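PDB 3OO8: ABC transporter binding protein AcbH from Actinoplanes, which binds beta-D-galactopyranose as the extracellular solute receptor of a bacterial ABC transporter. Local coordinates for residues N27-G33 and T57-N63; I74-Q79 and F97-L103; L177-A181 and K255-M260; H207-M211 and M371-T375; F226-R230 and P394-I399. The protein carries 2 engineered substitutions. All coordinates share one frame; numbering follows the deposited sequence.

Overall arrangement
Interactions 1 and 3 are parallel strand pairings at the two ends of one branched sheet, on opposite sides of the chain's centre, about 49 Å apart between centres. Both rest on backbone hydrogen bonds, but interaction 3 is the more buried and bends at a corner. Interactions 2, 4 and 5 join helices and the turns at their ends, and side chains do most of the work. Interaction 2 touches interaction 1 through Tyr77 and Gly33. Interaction 4 is buried, lies nearest the centre of the chain and includes two galactose-site residues. Interaction 5 is partly buried and away from that site. Water bridges appear in interactions 2 and 4.

Interaction 1: N27-G33 and T57-N63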
# COMPACT_ATOMS: atom_id res chain seq x y z
N ASN A 27 25.99 -18.24 -14.13
CA ASN A 27 25.90 -18.10 -12.66
C ASN A 27 26.89 -17.06 -12.12
O ASN A 27 27.18 -17.09 -10.92
CB ASN A 27 26.19 -19.43 -11.94
CG ASN A 27 25.19 -20.53 -12.29
OD1 ASN A 27 25.48 -21.40 -13.11
ND2 ASN A 27 24.04 -20.51 -11.64
N GLY A 28 27.41 -16.19 -12.99
CA GLY A 28 28.46 -15.22 -12.64
C GLY A 28 27.92 -14.12 -11.74
O GLY A 28 26.70 -13.92 -11.71
N PRO A 29 28.80 -13.41 -11.01
CA PRO A 29 28.32 -12.40 -10.03
C PRO A 29 27.39 -11.36 -10.64
O PRO A 29 27.72 -10.75 -11.66
CB PRO A 29 29.59 -11.70 -9.56
CG PRO A 29 30.72 -12.60 -9.92
CD PRO A 29 30.27 -13.51 -11.05
N ILE A 30 26.23 -11.16 -10.02
CA ILE A 30 25.35 -10.05 -10.40
C ILE A 30 25.52 -8.85 -9.49
O ILE A 30 26.01 -8.98 -8.38
CB ILE A 30 23.86 -10.49 -10.45
CG1 ILE A 30 23.32 -10.81 -9.06
CG2 ILE A 30 23.69 -11.68 -11.38
CD1 ILE A 30 21.77 -10.76 -8.94
N THR A 31 25.12 -7.67 -9.96
CA THR A 31 24.99 -6.52 -9.08
C THR A 31 23.52 -6.28 -8.78
O THR A 31 22.64 -6.64 -9.56
CB THR A 31 25.64 -5.27 -9.70
OG1 THR A 31 25.10 -5.05 -11.01
CG2 THR A 31 27.16 -5.47 -9.78
N PHE A 32 23.27 -5.64 -7.65
CA PHE A 32 21.90 -5.44 -7.20
C PHE A 32 21.76 -4.00 -6.72
O PHE A 32 22.40 -3.59 -5.76
CB PHE A 32 21.57 -6.38 -6.03
CG PHE A 32 20.15 -6.84 -6.02
CD1 PHE A 32 19.85 -8.19 -5.93
CD2 PHE A 32 19.10 -5.92 -6.07
CE1 PHE A 32 18.54 -8.64 -5.94
CE2 PHE A 32 17.76 -6.36 -6.07
CZ PHE A 32 17.50 -7.74 -6.02
N GLY A 33 20.90 -3.24 -7.39
CA GLY A 33 20.64 -1.86 -6.98
C GLY A 33 19.62 -1.89 -5.88
O GLY A 33 18.50 -2.39 -6.09
N THR A 57 23.74 -20.43 -6.10
CA THR A 57 25.17 -20.32 -6.46
C THR A 57 25.58 -18.95 -7.01
O THR A 57 26.77 -18.66 -7.20
CB THR A 57 25.75 -21.49 -7.31
OG1 THR A 57 25.49 -21.25 -8.70
CG2 THR A 57 25.24 -22.85 -6.87
N VAL A 58 24.60 -18.07 -7.25
CA VAL A 58 24.93 -16.82 -7.91
C VAL A 58 25.47 -15.81 -6.93
O VAL A 58 24.77 -15.46 -5.97
CB VAL A 58 23.68 -16.21 -8.61
CG1 VAL A 58 24.05 -14.84 -9.17
CG2 VAL A 58 23.21 -17.19 -9.75
N PRO A 59 26.72 -15.36 -7.09
CA PRO A 59 27.18 -14.39 -6.09
C PRO A 59 26.57 -13.02 -6.37
O PRO A 59 26.22 -12.73 -7.51
CB PRO A 59 28.71 -14.37 -6.27
CG PRO A 59 29.02 -15.58 -7.14
CD PRO A 59 27.80 -15.80 -7.99
N VAL A 60 26.38 -12.21 -5.32
CA VAL A 60 25.72 -10.91 -5.45
C VAL A 60 26.51 -9.81 -4.79
O VAL A 60 26.95 -9.92 -3.64
CB VAL A 60 24.32 -10.94 -4.76
CG1 VAL A 60 23.55 -9.63 -4.95
CG2 VAL A 60 23.48 -12.12 -5.27
N THR A 61 26.65 -8.70 -5.52
CA THR A 61 27.15 -7.46 -4.94
C THR A 61 26.02 -6.47 -4.80
O THR A 61 25.42 -6.09 -5.81
CB THR A 61 28.27 -6.83 -5.83
OG1 THR A 61 29.41 -7.68 -5.75
CG2 THR A 61 28.66 -5.47 -5.25
N VAL A 62 25.76 -6.03 -3.57
CA VAL A 62 24.67 -5.10 -3.32
C VAL A 62 25.22 -3.69 -3.38
O VAL A 62 26.12 -3.33 -2.61
CB VAL A 62 23.97 -5.35 -1.97
CG1 VAL A 62 22.80 -4.38 -1.81
CG2 VAL A 62 23.45 -6.77 -1.88
N ASN A 63 24.67 -2.91 -4.30
CA ASN A 63 25.02 -1.50 -4.45
C ASN A 63 23.89 -0.70 -3.83
O ASN A 63 22.82 -0.57 -4.43
CB ASN A 63 25.22 -1.18 -5.93
CG ASN A 63 26.48 -1.83 -6.52
OD1 ASN A 63 27.48 -1.99 -5.83
ND2 ASN A 63 26.43 -2.21 -7.79
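Ile30 and Phe32 on one strand meet Pro59, Thr61 and Asn63 on the other through four backbone hydrogen bonds. Ile30 N gives to Pro59 O at 3.0 Å. Ile30 O takes the N-H of Thr61 at 2.9 Å, in a nearly straight bond (173°). Phe32 N then gives to Thr61 O, more bent at 136°, and Phe32 O accepts from Asn63 N at 2.8 Å. Ile30 and Phe32 each use both N-H and C=O toward strand 60-63, while the backbones of Val60 and Val62 do not bond across this pair. CA-H...O contacts fill in between, such as Thr31 CA to Thr61 O at 3.3 Å.

The side chains of Ile30, Phe32, Val60 and Val62 share one face. Ile30 and Val60 lie side by side and point the same way, with CG1 of Ile30 4.0 Å from CG2 of Val60. CG1 of Val60 is anti to its backbone N (chi1 -176°). This places it at the edge of the Phe32 ring, near the ring plane. Just ahead of strand 60-63, Val58 CG1 meets Ile30 CG2 at 3.9 Å.

Strand 30-34, helix 39-56 and strand 60-64 form a beta-alpha-beta unit. Met49 of the helix touches Phe32 and Val60, and Phe45 touches Val62 and meets the Phe32 ring edge-to-face. Val318 of helix 312-322 packs on Ile30 and Val58. On the other face Asn63 ND2 approaches Thr31 CB and bonds to Asp83. The four N-H and C=O pairs thus satisfy each other across the strands, and the apolar face packs on helices 39-56 and 312-322.

Interaction 2: I74-Q79 and F97-L103; sequences ISNYLQ and FAAQGLL
Leu78 lays its CD1 methyl over one face of the Phe97 ring, a CH-pi contact between two helices of the solute-binding protein fold. The methyl is 4.0 Å from the ring centroid and is offset toward the rim. The two side chains cross at about a right angle. Ile74, one turn earlier on helix 67-79, reaches the far end of the same ring. Its CG2 is 3.6 Å from Phe97 CZ and approaches obliquely. CG1 of Ile74, anti to its backbone N (chi1 -168°), comes near CE2 as well.

The second helix ends in a Schellman motif, with Gly101 at positive phi. The chain then turns back, and Leu102 faces helix 67-79. Its CD1 meets Leu78 CB at 4.0 Å, and its CD2 packs against Gln79 CG at 3.8 Å. Leu103 adds a methyl contact to Leu78 CD2.

Gln79 folds its amide back onto its own helix. NE2 gives a hydrogen bond to Ser75 O from above the carbonyl plane, on the face opposite the Gln79 N-H that also bonds this oxygen. The bond from NE2 to Ser75 OG is weak. Ile74 also touches Arg93, a galactose-binding residue, which places this packing beside part of the sugar site.

A water joins the end of helix 67-79 to the loop after the Schellman turn, donating to Leu78 O at 2.7 Å and to Leu102 O at 2.9 Å.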
# COMPACT_ATOMS: atom_id res chain seq x y z
N ILE A 74 15.42 7.08 -10.41
CA ILE A 74 15.05 5.83 -11.10
C ILE A 74 15.04 5.82 -12.63
O ILE A 74 15.61 4.93 -13.25
CB ILE A 74 13.75 5.20 -10.51
CG1 ILE A 74 13.54 3.77 -11.02
CG2 ILE A 74 12.52 6.08 -10.77
CD1 ILE A 74 14.61 2.81 -10.58
N SER A 75 14.38 6.80 -13.25
CA SER A 75 14.29 6.79 -14.72
C SER A 75 15.70 6.93 -15.34
O SER A 75 16.05 6.19 -16.27
CB SER A 75 13.34 7.90 -15.20
OG SER A 75 13.20 7.86 -16.61
N ASN A 76 16.49 7.86 -14.83
CA ASN A 76 17.86 8.09 -15.33
C ASN A 76 18.71 6.85 -15.10
O ASN A 76 19.51 6.44 -15.96
CB ASN A 76 18.51 9.27 -14.60
CG ASN A 76 19.92 9.57 -15.11
OD1 ASN A 76 20.14 9.74 -16.31
ND2 ASN A 76 20.87 9.66 -14.19
N TYR A 77 18.52 6.24 -13.92
CA TYR A 77 19.22 5.01 -13.55
C TYR A 77 18.97 3.87 -14.53
O TYR A 77 19.91 3.21 -14.98
CB TYR A 77 18.84 4.63 -12.12
CG TYR A 77 19.24 3.23 -11.68
CD1 TYR A 77 20.52 2.97 -11.20
CD2 TYR A 77 18.31 2.19 -11.70
CE1 TYR A 77 20.88 1.67 -10.78
CE2 TYR A 77 18.65 0.92 -11.26
CZ TYR A 77 19.93 0.66 -10.81
OH TYR A 77 20.26 -0.62 -10.36
N LEU A 78 17.70 3.63 -14.87
CA LEU A 78 17.35 2.57 -15.79
C LEU A 78 17.88 2.85 -17.20
O LEU A 78 18.18 1.93 -17.96
CB LEU A 78 15.82 2.41 -15.84
CG LEU A 78 15.23 1.88 -14.53
CD1 LEU A 78 13.72 1.98 -14.53
CD2 LEU A 78 15.69 0.43 -14.30
N GLN A 79 18.00 4.12 -17.54
CA GLN A 79 18.44 4.46 -18.90
C GLN A 79 19.95 4.49 -19.08
O GLN A 79 20.44 4.51 -20.20
CB GLN A 79 17.81 5.78 -19.34
CG GLN A 79 16.30 5.67 -19.36
CD GLN A 79 15.62 6.91 -19.87
OE1 GLN A 79 15.68 7.20 -21.07
NE2 GLN A 79 14.93 7.62 -18.99
N PHE A 97 7.65 2.30 -16.71
CA PHE A 97 8.95 1.85 -17.16
C PHE A 97 8.85 0.65 -18.07
O PHE A 97 9.58 0.60 -19.06
CB PHE A 97 9.92 1.63 -16.01
CG PHE A 97 10.07 2.81 -15.10
CD1 PHE A 97 10.22 4.08 -15.62
CD2 PHE A 97 10.08 2.65 -13.72
CE1 PHE A 97 10.36 5.18 -14.79
CE2 PHE A 97 10.22 3.75 -12.88
CZ PHE A 97 10.36 5.01 -13.42
N ALA A 98 7.97 -0.30 -17.74
CA ALA A 98 7.75 -1.49 -18.58
C ALA A 98 7.22 -1.08 -19.95
O ALA A 98 7.63 -1.62 -20.97
CB ALA A 98 6.78 -2.50 -17.92
N ALA A 99 6.31 -0.10 -19.97
CA ALA A 99 5.73 0.39 -21.22
C ALA A 99 6.79 1.05 -22.10
O ALA A 99 6.70 1.02 -23.33
CB ALA A 99 4.63 1.39 -20.91
N GLN A 100 7.77 1.66 -21.46
CA GLN A 100 8.84 2.40 -22.11
C GLN A 100 9.96 1.55 -22.66
O GLN A 100 10.87 2.08 -23.30
CB GLN A 100 9.42 3.35 -21.09
CG GLN A 100 10.38 4.36 -21.59
CD GLN A 100 10.52 5.50 -20.60
OE1 GLN A 100 9.99 5.43 -19.49
NE2 GLN A 100 11.23 6.55 -20.98
N GLY A 101 9.95 0.25 -22.35
CA GLY A 101 10.97 -0.68 -22.79
C GLY A 101 12.20 -0.70 -21.90
O GLY A 101 13.25 -1.15 -22.33
N LEU A 102 12.07 -0.22 -20.66
CA LEU A 102 13.22 -0.17 -19.76
C LEU A 102 13.42 -1.42 -18.91
O LEU A 102 14.44 -1.53 -18.23
CB LEU A 102 13.13 1.04 -18.82
CG LEU A 102 13.14 2.42 -19.48
CD1 LEU A 102 13.06 3.55 -18.44
CD2 LEU A 102 14.38 2.54 -20.33
N LEU A 103 12.45 -2.32 -18.94
CA LEU A 103 12.47 -3.51 -18.09
C LEU A 103 12.40 -4.80 -18.87
O LEU A 103 11.67 -4.89 -19.85
CB LEU A 103 11.31 -3.47 -17.09
CG LEU A 103 11.20 -2.22 -16.22
CD1 LEU A 103 10.03 -2.42 -15.28
CD2 LEU A 103 12.47 -1.95 -15.42
O HOH W 1 17.16 -0.60 -18.06

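Interaction 3: L177-A181 and K255-M260; sequences LVPLA and KQAGMM
Met259 O takes the N-H of Ala181 at 2.8 Å, with an N-H...O angle of 147°. The same oxygen also receives a CA-H...O contact from Leu180. Gly258 N gives to Val178 O at 2.9 Å, and Ala257 CA lies 3.2 Å from that oxygen. The two remaining backbone bonds are weak: Met259 N to Pro179 O is bent, and Val178 N to Gln256 O is long.

The pair is parallel but uneven. Segment 177-181 turns a corner at Pro179 and Leu180, and segment 255-260 turns at Gly258. Strand 178-181 is an edge strand of the large mixed sheet of the class 2 solute-binding fold. Strand 257-261 is the next one in, between 178-181 and strand 134-147, where Met260 bonds to Phe145.

Leu177 lies across the bend at Gly258. Its CD2 meets Gly258 CA at 3.7 Å, and its CD1 comes 3.4 Å from Lys255 O. The CB atoms of Ala181 and Ala257 are 3.7 Å apart, and Val178 CB lies beside Ala257 CB. Ala248 of helix 245-253 packs on Ala181 and Met260. Beyond the corner, CD2 of Leu180 meets CB of Met259 at 3.8 Å. The Met259 chain bends at its last torsion (chi3 -78°), bringing CE near Leu180 CG. Phe165 and Met172 of helix 162-174 touch Met259.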
# COMPACT_ATOMS: atom_id res chain seq x y z
N LEU A 177 -17.29 9.23 22.75
CA LEU A 177 -15.99 8.89 22.19
C LEU A 177 -15.92 9.50 20.79
O LEU A 177 -16.94 9.58 20.12
CB LEU A 177 -15.94 7.36 22.06
CG LEU A 177 -14.65 6.57 22.24
CD1 LEU A 177 -14.07 6.79 23.63
CD2 LEU A 177 -14.99 5.10 22.04
N VAL A 178 -14.73 9.91 20.37
CA VAL A 178 -14.52 10.36 18.98
C VAL A 178 -14.54 9.06 18.17
O VAL A 178 -13.80 8.16 18.51
CB VAL A 178 -13.14 11.02 18.85
CG1 VAL A 178 -12.74 11.16 17.39
CG2 VAL A 178 -13.09 12.37 19.60
N PRO A 179 -15.41 8.94 17.15
CA PRO A 179 -15.47 7.63 16.49
C PRO A 179 -14.19 7.29 15.74
O PRO A 179 -13.60 6.22 15.94
CB PRO A 179 -16.66 7.78 15.52
CG PRO A 179 -17.57 8.79 16.26
CD PRO A 179 -16.56 9.79 16.76
N LEU A 180 -13.77 8.18 14.86
CA LEU A 180 -12.58 7.95 14.09
C LEU A 180 -11.52 9.01 14.37
O LEU A 180 -11.67 10.18 14.02
CB LEU A 180 -12.93 7.92 12.59
CG LEU A 180 -13.77 6.74 12.10
CD1 LEU A 180 -14.63 7.18 10.93
CD2 LEU A 180 -12.82 5.58 11.70
N ALA A 181 -10.45 8.60 15.02
CA ALA A 181 -9.28 9.47 15.12
C ALA A 181 -8.86 9.78 13.68
O ALA A 181 -8.84 8.90 12.82
CB ALA A 181 -8.15 8.77 15.85
N LYS A 255 -7.41 5.55 24.27
CA LYS A 255 -8.84 5.30 24.34
C LYS A 255 -9.75 6.54 24.26
O LYS A 255 -10.89 6.53 24.71
CB LYS A 255 -9.20 4.37 25.50
CG LYS A 255 -8.40 3.09 25.56
CD LYS A 255 -8.85 2.29 26.76
CE LYS A 255 -7.93 1.12 27.00
NZ LYS A 255 -8.42 0.33 28.16
N GLN A 256 -9.24 7.61 23.64
CA GLN A 256 -10.00 8.82 23.43
C GLN A 256 -10.77 8.74 22.12
O GLN A 256 -11.72 9.48 21.91
CB GLN A 256 -9.06 10.03 23.49
CG GLN A 256 -8.57 10.31 24.92
CD GLN A 256 -7.22 11.02 25.00
OE1 GLN A 256 -6.69 11.24 26.10
NE2 GLN A 256 -6.65 11.37 23.85
N ALA A 257 -10.36 7.82 21.25
CA ALA A 257 -11.06 7.59 19.98
C ALA A 257 -11.37 6.09 19.90
O ALA A 257 -10.62 5.28 20.44
CB ALA A 257 -10.18 8.02 18.81
N GLY A 258 -12.46 5.74 19.21
CA GLY A 258 -12.87 4.35 19.07
C GLY A 258 -12.18 3.55 17.97
O GLY A 258 -12.02 2.33 18.09
N MET A 259 -11.79 4.24 16.89
CA MET A 259 -11.18 3.60 15.70
C MET A 259 -10.19 4.55 15.00
O MET A 259 -10.20 5.77 15.22
CB MET A 259 -12.28 3.28 14.68
CG MET A 259 -13.43 2.43 15.22
SD MET A 259 -14.80 2.16 14.06
CE MET A 259 -15.74 3.69 14.12
N MET A 260 -9.34 4.00 14.15
CA MET A 260 -8.51 4.84 13.29
C MET A 260 -8.16 4.05 12.03
O MET A 260 -7.74 2.89 12.12
CB MET A 260 -7.22 5.27 13.97
CG MET A 260 -6.35 6.09 13.03
SD MET A 260 -4.99 6.81 13.99
CE MET A 260 -4.11 7.70 12.71

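Interaction 4: H207-M211 and M371-T375. Engineered in segment 371-375: Glu372 (natural residue Asp).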
# COMPACT_ATOMS: atom_id res chain seq x y z
N HIS A 207 -11.03 2.75 -10.00
CA HIS A 207 -10.00 3.46 -9.28
C HIS A 207 -8.70 3.55 -10.08
O HIS A 207 -8.15 4.65 -10.20
CB HIS A 207 -9.77 2.82 -7.90
CG HIS A 207 -8.72 3.51 -7.07
ND1 HIS A 207 -8.87 4.78 -6.54
CD2 HIS A 207 -7.52 3.06 -6.63
CE1 HIS A 207 -7.79 5.09 -5.84
NE2 HIS A 207 -6.96 4.06 -5.88
N ILE A 208 -8.26 2.44 -10.69
CA ILE A 208 -7.03 2.47 -11.48
C ILE A 208 -7.18 3.36 -12.73
O ILE A 208 -6.26 4.11 -13.06
CB ILE A 208 -6.49 1.04 -11.83
CG1 ILE A 208 -6.27 0.22 -10.56
CG2 ILE A 208 -5.16 1.14 -12.56
CD1 ILE A 208 -5.35 0.92 -9.51
N LYS A 209 -8.34 3.32 -13.38
CA LYS A 209 -8.60 4.20 -14.53
C LYS A 209 -8.49 5.65 -14.12
O LYS A 209 -7.87 6.46 -14.83
CB LYS A 209 -9.98 3.93 -15.13
CG LYS A 209 -10.07 2.68 -16.02
CD LYS A 209 -11.51 2.53 -16.49
CE LYS A 209 -11.66 1.42 -17.49
NZ LYS A 209 -13.10 1.28 -17.84
N LEU A 210 -9.05 5.97 -12.95
CA LEU A 210 -8.98 7.33 -12.45
C LEU A 210 -7.52 7.72 -12.19
O LEU A 210 -7.06 8.80 -12.55
CB LEU A 210 -9.81 7.51 -11.17
CG LEU A 210 -9.86 8.93 -10.59
CD1 LEU A 210 -10.53 9.93 -11.54
CD2 LEU A 210 -10.54 8.97 -9.22
N MET A 211 -6.77 6.80 -11.56
CA MET A 211 -5.35 7.02 -11.32
C MET A 211 -4.57 7.27 -12.59
O MET A 211 -3.65 8.08 -12.56
CB MET A 211 -4.73 5.84 -10.57
CG MET A 211 -5.26 5.75 -9.14
SD MET A 211 -5.16 7.10 -7.96
CE MET A 211 -6.72 7.95 -8.17
N MET A 371 -2.52 5.81 -3.16
CA MET A 371 -2.56 6.80 -4.24
C MET A 371 -1.18 7.28 -4.70
O MET A 371 -0.95 7.46 -5.89
CB MET A 371 -3.43 8.00 -3.84
CG MET A 371 -3.65 8.93 -5.05
SD MET A 371 -4.53 10.45 -4.61
CE MET A 371 -6.14 9.80 -4.11
N GLU A 372 -0.26 7.45 -3.76
CA GLU A 372 1.09 7.91 -4.12
C GLU A 372 1.87 7.00 -5.07
O GLU A 372 2.83 7.46 -5.72
CB GLU A 372 1.89 8.14 -2.86
CG GLU A 372 1.39 9.31 -2.07
CD GLU A 372 2.22 10.54 -2.26
OE1 GLU A 372 2.72 10.79 -3.40
OE2 GLU A 372 2.39 11.23 -1.23
N ARG A 373 1.49 5.73 -5.14
CA ARG A 373 2.14 4.77 -6.03
C ARG A 373 1.26 4.40 -7.20
O ARG A 373 1.78 3.96 -8.23
CB ARG A 373 2.53 3.51 -5.24
CG ARG A 373 3.60 3.76 -4.21
CD ARG A 373 3.94 2.45 -3.50
NE ARG A 373 5.12 2.60 -2.64
CZ ARG A 373 5.76 1.56 -2.09
NH1 ARG A 373 5.34 0.34 -2.34
NH2 ARG A 373 6.84 1.75 -1.33
N ASP A 374 -0.05 4.59 -7.09
CA ASP A 374 -0.92 4.20 -8.21
C ASP A 374 -1.08 5.28 -9.29
O ASP A 374 -1.51 4.98 -10.41
CB ASP A 374 -2.31 3.75 -7.72
CG ASP A 374 -2.31 2.32 -7.21
OD1 ASP A 374 -1.68 1.46 -7.89
OD2 ASP A 374 -3.01 2.07 -6.21
N THR A 375 -0.78 6.52 -8.94
CA THR A 375 -0.81 7.61 -9.91
C THR A 375 0.59 8.22 -9.96
O THR A 375 1.51 7.76 -9.26
CB THR A 375 -1.90 8.68 -9.59
OG1 THR A 375 -2.06 9.55 -10.73
CG2 THR A 375 -1.55 9.51 -8.36
O HOH W 2 -4.52 3.67 -4.54
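Met211 fills the tight part of this contact, lying against Met371, Asp374 and Thr375. Its CB comes 3.3 Å from Asp374 O, and its CG meets Asp374 CB at 3.8 Å. The chain bends at chi2 (-56°) and again at chi3, which brings SD against both Met371 CG, 3.8 Å away, and Thr375 CB, at 4.0 Å. At the end of the short helix, Thr375 OG1 gives a hydrogen bond of 2.8 Å to Met211 O. It arrives in the carbonyl plane, on a lone pair. With OG1 anti to the Thr375 backbone N (chi1 -168°), the hydroxyl is directed at helix 204-212.

The looser part is water-mediated. His207 NE2 and Asp374 OD2 are 4.4 Å apart and do not touch. A water lies between them, in the plane of the imidazole at its edge, 2.8 Å from NE2, and donates to OD2. It ties the imidazole to the carboxylate. Met211 CG lies over one face of that ring, and Ile208 CD1 rests near Asp374 OD1. His207 ND1 bonds to Asn198, and Asp374 OD2 also accepts from Gln369 N.

Helix 371-374 carries Arg373 and position 372 of the galactose site, where the engineered Glu372 replaces the natural Asp. Arg373 makes a salt bridge to Asp301. Around the contact, Phe194 of helix 191-201 packs on Met371, while Ala380 of helix 377-392 touches Glu372 and Thr375.

Interaction 5: F226-R230 and P394-I399; sequences FDQWR and PTPETI
The guanidinium of Arg230 carries the Pro396 ring over one face, with CG of Pro396 above its centre. Pro394 O lies at the edge of the group, in its plane. The Phe226 ring meets Ile399 CG1 only obliquely, and the nearest contact of Phe226 is through its CB, not the ring.

Arg230 bends at chi3 (50°), which swings its end back toward its own helix. There NH1 forms a salt bridge with Asp227 OD1 at 3.3 Å, one turn earlier, its hydrogen bond weak. The aliphatic part of the arginine touches the other segment as well: CG is 3.2 Å from Pro394 O, and CD is 3.5 Å from Ile399 CD1.

The contact joins helix 220-232 to the start of helix 396-413, the last helix of this solute-binding protein. Thr395 is the N-cap of that last helix, and its OG1 gives a hydrogen bond to Thr398 OG1 at 3.0 Å. The galactose site is remote from this packing.

Ile399 inserts CD1 among three side chains of helix 220-232. It lies 3.6 Å from Phe226 CB, and 3.4 Å from Asp227 OD1, besides its contact with the arginine. Its CG1, anti to the carbonyl carbon (chi1 -62°), carries the methyl there. Phe390 of helix 377-392 touches Phe226, Arg230 and Ile399.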
# COMPACT_ATOMS: atom_id res chain seq x y z
N PHE A 226 -16.93 11.74 -2.77
CA PHE A 226 -16.92 12.88 -1.86
C PHE A 226 -18.25 13.05 -1.12
O PHE A 226 -18.27 13.48 0.06
CB PHE A 226 -16.44 14.15 -2.58
CG PHE A 226 -14.92 14.21 -2.79
CD1 PHE A 226 -14.06 14.44 -1.72
CD2 PHE A 226 -14.38 14.08 -4.06
CE1 PHE A 226 -12.68 14.50 -1.91
CE2 PHE A 226 -13.00 14.17 -4.26
CZ PHE A 226 -12.15 14.37 -3.20
N ASP A 227 -19.34 12.71 -1.79
CA ASP A 227 -20.67 12.71 -1.17
C ASP A 227 -20.70 11.72 -0.02
O ASP A 227 -21.20 12.04 1.06
CB ASP A 227 -21.79 12.47 -2.19
CG ASP A 227 -22.05 13.68 -3.07
OD1 ASP A 227 -21.68 14.81 -2.69
OD2 ASP A 227 -22.64 13.51 -4.16
N GLN A 228 -20.10 10.54 -0.21
CA GLN A 228 -20.04 9.57 0.89
C GLN A 228 -19.17 10.11 2.01
O GLN A 228 -19.45 9.92 3.20
CB GLN A 228 -19.48 8.22 0.40
CG GLN A 228 -19.88 7.03 1.29
CD GLN A 228 -21.14 6.28 0.83
OE1 GLN A 228 -21.66 6.47 -0.28
NE2 GLN A 228 -21.59 5.35 1.67
N TRP A 229 -18.10 10.80 1.64
CA TRP A 229 -17.17 11.32 2.64
C TRP A 229 -17.85 12.42 3.47
O TRP A 229 -17.52 12.61 4.65
CB TRP A 229 -15.91 11.86 1.96
CG TRP A 229 -14.70 11.97 2.83
CD1 TRP A 229 -14.65 12.16 4.22
CD2 TRP A 229 -13.34 12.01 2.39
NE1 TRP A 229 -13.34 12.26 4.63
CE2 TRP A 229 -12.52 12.17 3.53
CE3 TRP A 229 -12.74 11.88 1.12
CZ2 TRP A 229 -11.12 12.22 3.44
CZ3 TRP A 229 -11.34 11.95 1.03
CH2 TRP A 229 -10.54 12.09 2.18
N ARG A 230 -18.79 13.15 2.85
CA ARG A 230 -19.53 14.18 3.61
C ARG A 230 -20.20 13.52 4.80
O ARG A 230 -20.24 14.11 5.90
CB ARG A 230 -20.54 14.94 2.74
CG ARG A 230 -19.84 15.95 1.84
CD ARG A 230 -20.75 16.62 0.82
NE ARG A 230 -21.98 17.17 1.38
CZ ARG A 230 -23.20 16.87 0.94
NH1 ARG A 230 -23.36 16.03 -0.08
NH2 ARG A 230 -24.26 17.42 1.51
N PRO A 394 -16.50 20.56 3.90
CA PRO A 394 -17.07 19.42 3.14
C PRO A 394 -18.48 19.62 2.57
O PRO A 394 -19.44 18.94 2.96
CB PRO A 394 -17.02 18.27 4.15
CG PRO A 394 -17.20 19.00 5.50
CD PRO A 394 -16.38 20.26 5.34
N THR A 395 -18.56 20.52 1.59
CA THR A 395 -19.84 20.88 0.99
C THR A 395 -19.89 20.59 -0.50
O THR A 395 -18.84 20.38 -1.13
CB THR A 395 -20.05 22.38 1.15
OG1 THR A 395 -18.97 23.08 0.50
CG2 THR A 395 -20.08 22.75 2.63
N PRO A 396 -21.10 20.59 -1.08
CA PRO A 396 -21.22 20.40 -2.52
C PRO A 396 -20.38 21.39 -3.35
O PRO A 396 -19.80 20.99 -4.37
CB PRO A 396 -22.70 20.60 -2.77
CG PRO A 396 -23.34 20.01 -1.47
CD PRO A 396 -22.42 20.53 -0.41
N GLU A 397 -20.29 22.64 -2.91
CA GLU A 397 -19.55 23.64 -3.69
C GLU A 397 -18.07 23.33 -3.64
O GLU A 397 -17.36 23.50 -4.64
CB GLU A 397 -19.81 25.08 -3.22
CG GLU A 397 -19.11 26.15 -4.08
CD GLU A 397 -19.53 26.08 -5.56
OE1 GLU A 397 -20.71 25.75 -5.82
OE2 GLU A 397 -18.67 26.33 -6.45
N THR A 398 -17.60 22.86 -2.49
CA THR A 398 -16.18 22.57 -2.35
C THR A 398 -15.87 21.35 -3.21
O THR A 398 -14.82 21.30 -3.85
CB THR A 398 -15.77 22.31 -0.91
OG1 THR A 398 -16.03 23.48 -0.11
CG2 THR A 398 -14.30 21.95 -0.83
N ILE A 399 -16.80 20.38 -3.24
CA ILE A 399 -16.62 19.21 -4.10
C ILE A 399 -16.51 19.62 -5.56
O ILE A 399 -15.67 19.11 -6.28
CB ILE A 399 -17.72 18.16 -3.92
CG1 ILE A 399 -17.71 17.62 -2.47
CG2 ILE A 399 -17.59 17.06 -5.00
CD1 ILE A 399 -18.92 16.69 -2.11